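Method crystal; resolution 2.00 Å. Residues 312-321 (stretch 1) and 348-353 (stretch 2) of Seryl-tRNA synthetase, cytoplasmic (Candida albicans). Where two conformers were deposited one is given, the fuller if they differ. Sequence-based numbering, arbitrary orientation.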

# COMPACT_ATOMS: atom_id res chain seq x y z
N SER A 312 -11.76 30.34 3.84
CA SER A 312 -11.27 29.11 4.46
C SER A 312 -11.85 28.89 5.84
O SER A 312 -12.11 27.75 6.24
CB SER A 312 -9.75 29.08 4.52
OG SER A 312 -9.27 30.15 5.31
N TRP A 313 -12.05 29.96 6.60
CA TRP A 313 -12.54 29.79 7.96
C TRP A 313 -13.98 29.26 7.99
O TRP A 313 -14.32 28.40 8.81
CB TRP A 313 -12.33 31.05 8.80
CG TRP A 313 -10.86 31.38 8.86
CD1 TRP A 313 -10.22 32.39 8.21
CD2 TRP A 313 -9.85 30.64 9.56
NE1 TRP A 313 -8.87 32.35 8.48
CE2 TRP A 313 -8.62 31.28 9.30
CE3 TRP A 313 -9.86 29.50 10.37
CZ2 TRP A 313 -7.41 30.83 9.85
CZ3 TRP A 313 -8.66 29.05 10.90
CH2 TRP A 313 -7.46 29.72 10.64
N GLU A 314 -14.81 29.74 7.08
CA GLU A 314 -16.15 29.19 6.91
C GLU A 314 -16.08 27.73 6.44
O GLU A 314 -16.85 26.88 6.88
CB GLU A 314 -16.94 30.04 5.91
CG GLU A 314 -18.35 29.56 5.64
CD GLU A 314 -19.06 30.42 4.59
OE1 GLU A 314 -18.50 30.61 3.49
OE2 GLU A 314 -20.18 30.90 4.88
N GLU A 315 -15.14 27.43 5.54
CA GLU A 315 -14.99 26.06 5.06
C GLU A 315 -14.57 25.11 6.18
O GLU A 315 -15.04 23.98 6.25
CB GLU A 315 -13.98 25.98 3.93
CG GLU A 315 -13.93 24.58 3.28
CD GLU A 315 -15.21 24.23 2.54
OE1 GLU A 315 -15.90 25.16 2.07
OE2 GLU A 315 -15.52 23.02 2.42
N PHE A 316 -13.67 25.58 7.05
CA PHE A 316 -13.21 24.79 8.20
C PHE A 316 -14.41 24.33 9.03
O PHE A 316 -14.50 23.17 9.43
CB PHE A 316 -12.24 25.63 9.06
CG PHE A 316 -11.79 24.97 10.33
CD1 PHE A 316 -10.63 24.21 10.36
CD2 PHE A 316 -12.50 25.13 11.52
CE1 PHE A 316 -10.19 23.61 11.55
CE2 PHE A 316 -12.07 24.52 12.71
CZ PHE A 316 -10.91 23.77 12.72
N ASP A 317 -15.34 25.26 9.30
CA ASP A 317 -16.55 24.91 10.06
C ASP A 317 -17.40 23.88 9.30
O ASP A 317 -17.94 22.94 9.90
CB ASP A 317 -17.38 26.15 10.39
CG ASP A 317 -16.73 27.02 11.46
OD1 ASP A 317 -15.93 26.50 12.26
OD2 ASP A 317 -17.03 28.23 11.49
N ARG A 318 -17.51 24.06 7.99
CA ARG A 318 -18.25 23.14 7.14
C ARG A 318 -17.66 21.73 7.20
O ARG A 318 -18.38 20.73 7.25
CB ARG A 318 -18.23 23.67 5.71
CG ARG A 318 -19.27 23.09 4.77
CD ARG A 318 -19.44 23.99 3.55
NE ARG A 318 -20.09 25.25 3.89
CZ ARG A 318 -19.59 26.46 3.61
NH1 ARG A 318 -18.43 26.59 2.97
NH2 ARG A 318 -20.27 27.54 3.96
N MET A 319 -16.33 21.66 7.17
CA MET A 319 -15.65 20.37 7.14
C MET A 319 -15.76 19.59 8.46
O MET A 319 -16.01 18.38 8.44
CB MET A 319 -14.18 20.54 6.75
CG MET A 319 -14.00 21.05 5.32
SD MET A 319 -12.33 21.60 4.98
CE MET A 319 -11.43 20.04 5.02
N ILE A 320 -15.56 20.26 9.59
CA ILE A 320 -15.70 19.55 10.87
C ILE A 320 -17.18 19.17 11.02
O ILE A 320 -17.51 18.11 11.56
CB ILE A 320 -15.16 20.35 12.09
CG1 ILE A 320 -15.15 19.47 13.35
CG2 ILE A 320 -15.93 21.65 12.30
CD1 ILE A 320 -14.20 18.27 13.22
N GLY A 321 -18.06 20.02 10.50
CA GLY A 321 -19.48 19.74 10.54
C GLY A 321 -19.81 18.47 9.75
O GLY A 321 -20.62 17.64 10.17
N ALA A 348 -0.58 23.73 10.22
CA ALA A 348 -1.89 24.09 10.74
C ALA A 348 -1.90 25.44 11.45
O ALA A 348 -1.10 25.67 12.35
CB ALA A 348 -2.40 23.00 11.69
N ALA A 349 -2.81 26.33 11.03
CA ALA A 349 -3.06 27.57 11.75
C ALA A 349 -4.09 27.32 12.85
O ALA A 349 -4.12 28.03 13.84
CB ALA A 349 -3.54 28.67 10.81
N LYS A 350 -4.93 26.30 12.66
CA LYS A 350 -5.96 25.93 13.63
C LYS A 350 -6.33 24.48 13.41
O LYS A 350 -6.43 24.04 12.25
CB LYS A 350 -7.20 26.81 13.43
CG LYS A 350 -8.32 26.57 14.45
CD LYS A 350 -9.52 27.46 14.16
CE LYS A 350 -10.63 27.27 15.19
NZ LYS A 350 -10.26 27.72 16.57
N LYS A 351 -6.57 23.74 14.49
CA LYS A 351 -6.97 22.34 14.36
C LYS A 351 -8.04 21.94 15.38
O LYS A 351 -7.94 22.29 16.56
CB LYS A 351 -5.75 21.44 14.52
CG LYS A 351 -6.04 19.96 14.33
CD LYS A 351 -4.75 19.20 14.19
CE LYS A 351 -4.41 18.48 15.47
NZ LYS A 351 -3.05 17.89 15.40
N TYR A 352 -9.05 21.21 14.92
CA TYR A 352 -10.06 20.60 15.79
C TYR A 352 -9.92 19.11 15.67
O TYR A 352 -9.77 18.60 14.56
CB TYR A 352 -11.48 20.94 15.33
CG TYR A 352 -12.06 22.26 15.79
CD1 TYR A 352 -11.30 23.19 16.49
CD2 TYR A 352 -13.38 22.58 15.52
CE1 TYR A 352 -11.84 24.39 16.89
CE2 TYR A 352 -13.93 23.77 15.91
CZ TYR A 352 -13.16 24.67 16.60
OH TYR A 352 -13.74 25.86 16.99
N ASP A 353 -10.00 18.40 16.78
CA ASP A 353 -10.09 16.95 16.72
C ASP A 353 -11.50 16.53 17.13
O ASP A 353 -12.12 17.15 18.01
CB ASP A 353 -9.07 16.29 17.66
CG ASP A 353 -7.65 16.30 17.11
OD1 ASP A 353 -7.40 16.92 16.05
OD2 ASP A 353 -6.78 15.68 17.76

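Residues 312-321 form a stretch of α-helix, and residues 350-353 a β-strand entered through the loop residues A348 and A349. The two run nearly parallel, their N-to-C directions differing by 15°, and their axes approach to 10.2 Å. That spacing is too wide for backbone to meet backbone: even the CA atoms of I320 and Y352 lie 7.6 Å apart, and those of F316 and K351 9.1 Å. Within the helix the main chain bonds to itself: the i to i+4 pattern runs from F316 N to S312 O (2.8 Å) through G321 N to D317 O (3.0 Å), with a weak member between D317 N and W313 O (3.3 Å). No hydrogen bond crosses the interface, so side-chain packing fills the gap.

The helix presents W313, F316 and I320, whose spacing of three and then four residues keeps them along one side. The strand alternates: K350 and Y352 direct their CA-to-CB bonds toward the helix, K351 and D353 away from it.

F316 is the centre of the contact. Its ring edge points at the face of Y352, with centroids 4.9 Å apart and planes at 72°; F316 CZ comes within 3.6 Å of Y352 CG. This edge-to-face arrangement sets the slightly positive rim hydrogens of one ring against the electron-rich face of the other. K350 covers one face of the F316 ring with its aliphatic chain, its CE lying 4.0 Å from F316 CE2. Lysine suits the site because its long methylene chain can pack against an aromatic ring while its charged end reaches beyond; NZ finds its hydrogen bond elsewhere in the structure.

One turn further along the helix, I320 meets the edge of the tyrosine ring, with I320 CG1 4.2 Å from Y352 CD2. The branched aliphatic side chain adds apolar surface beside the aromatic pair. Toward the start of the helix, W313 leaves its backbone sideways, yet its large indole reaches the strand: W313 CZ3 lies 3.7 Å from K350 CB, and W313 CH2 lies 4.1 Å from A349 CB. Both neighbours sit at the ring's edge, where the small alanine methyl offers a compact apolar partner.

Three charged helix residues, E314, E315 and R318, form salt bridges out of reach of the strand. R318 NH1 donates to E315 OE1 at 3.0 Å within a salt bridge, and R318 NH2 forms a second, longer bridge with E314 OE2 at 3.5 Å.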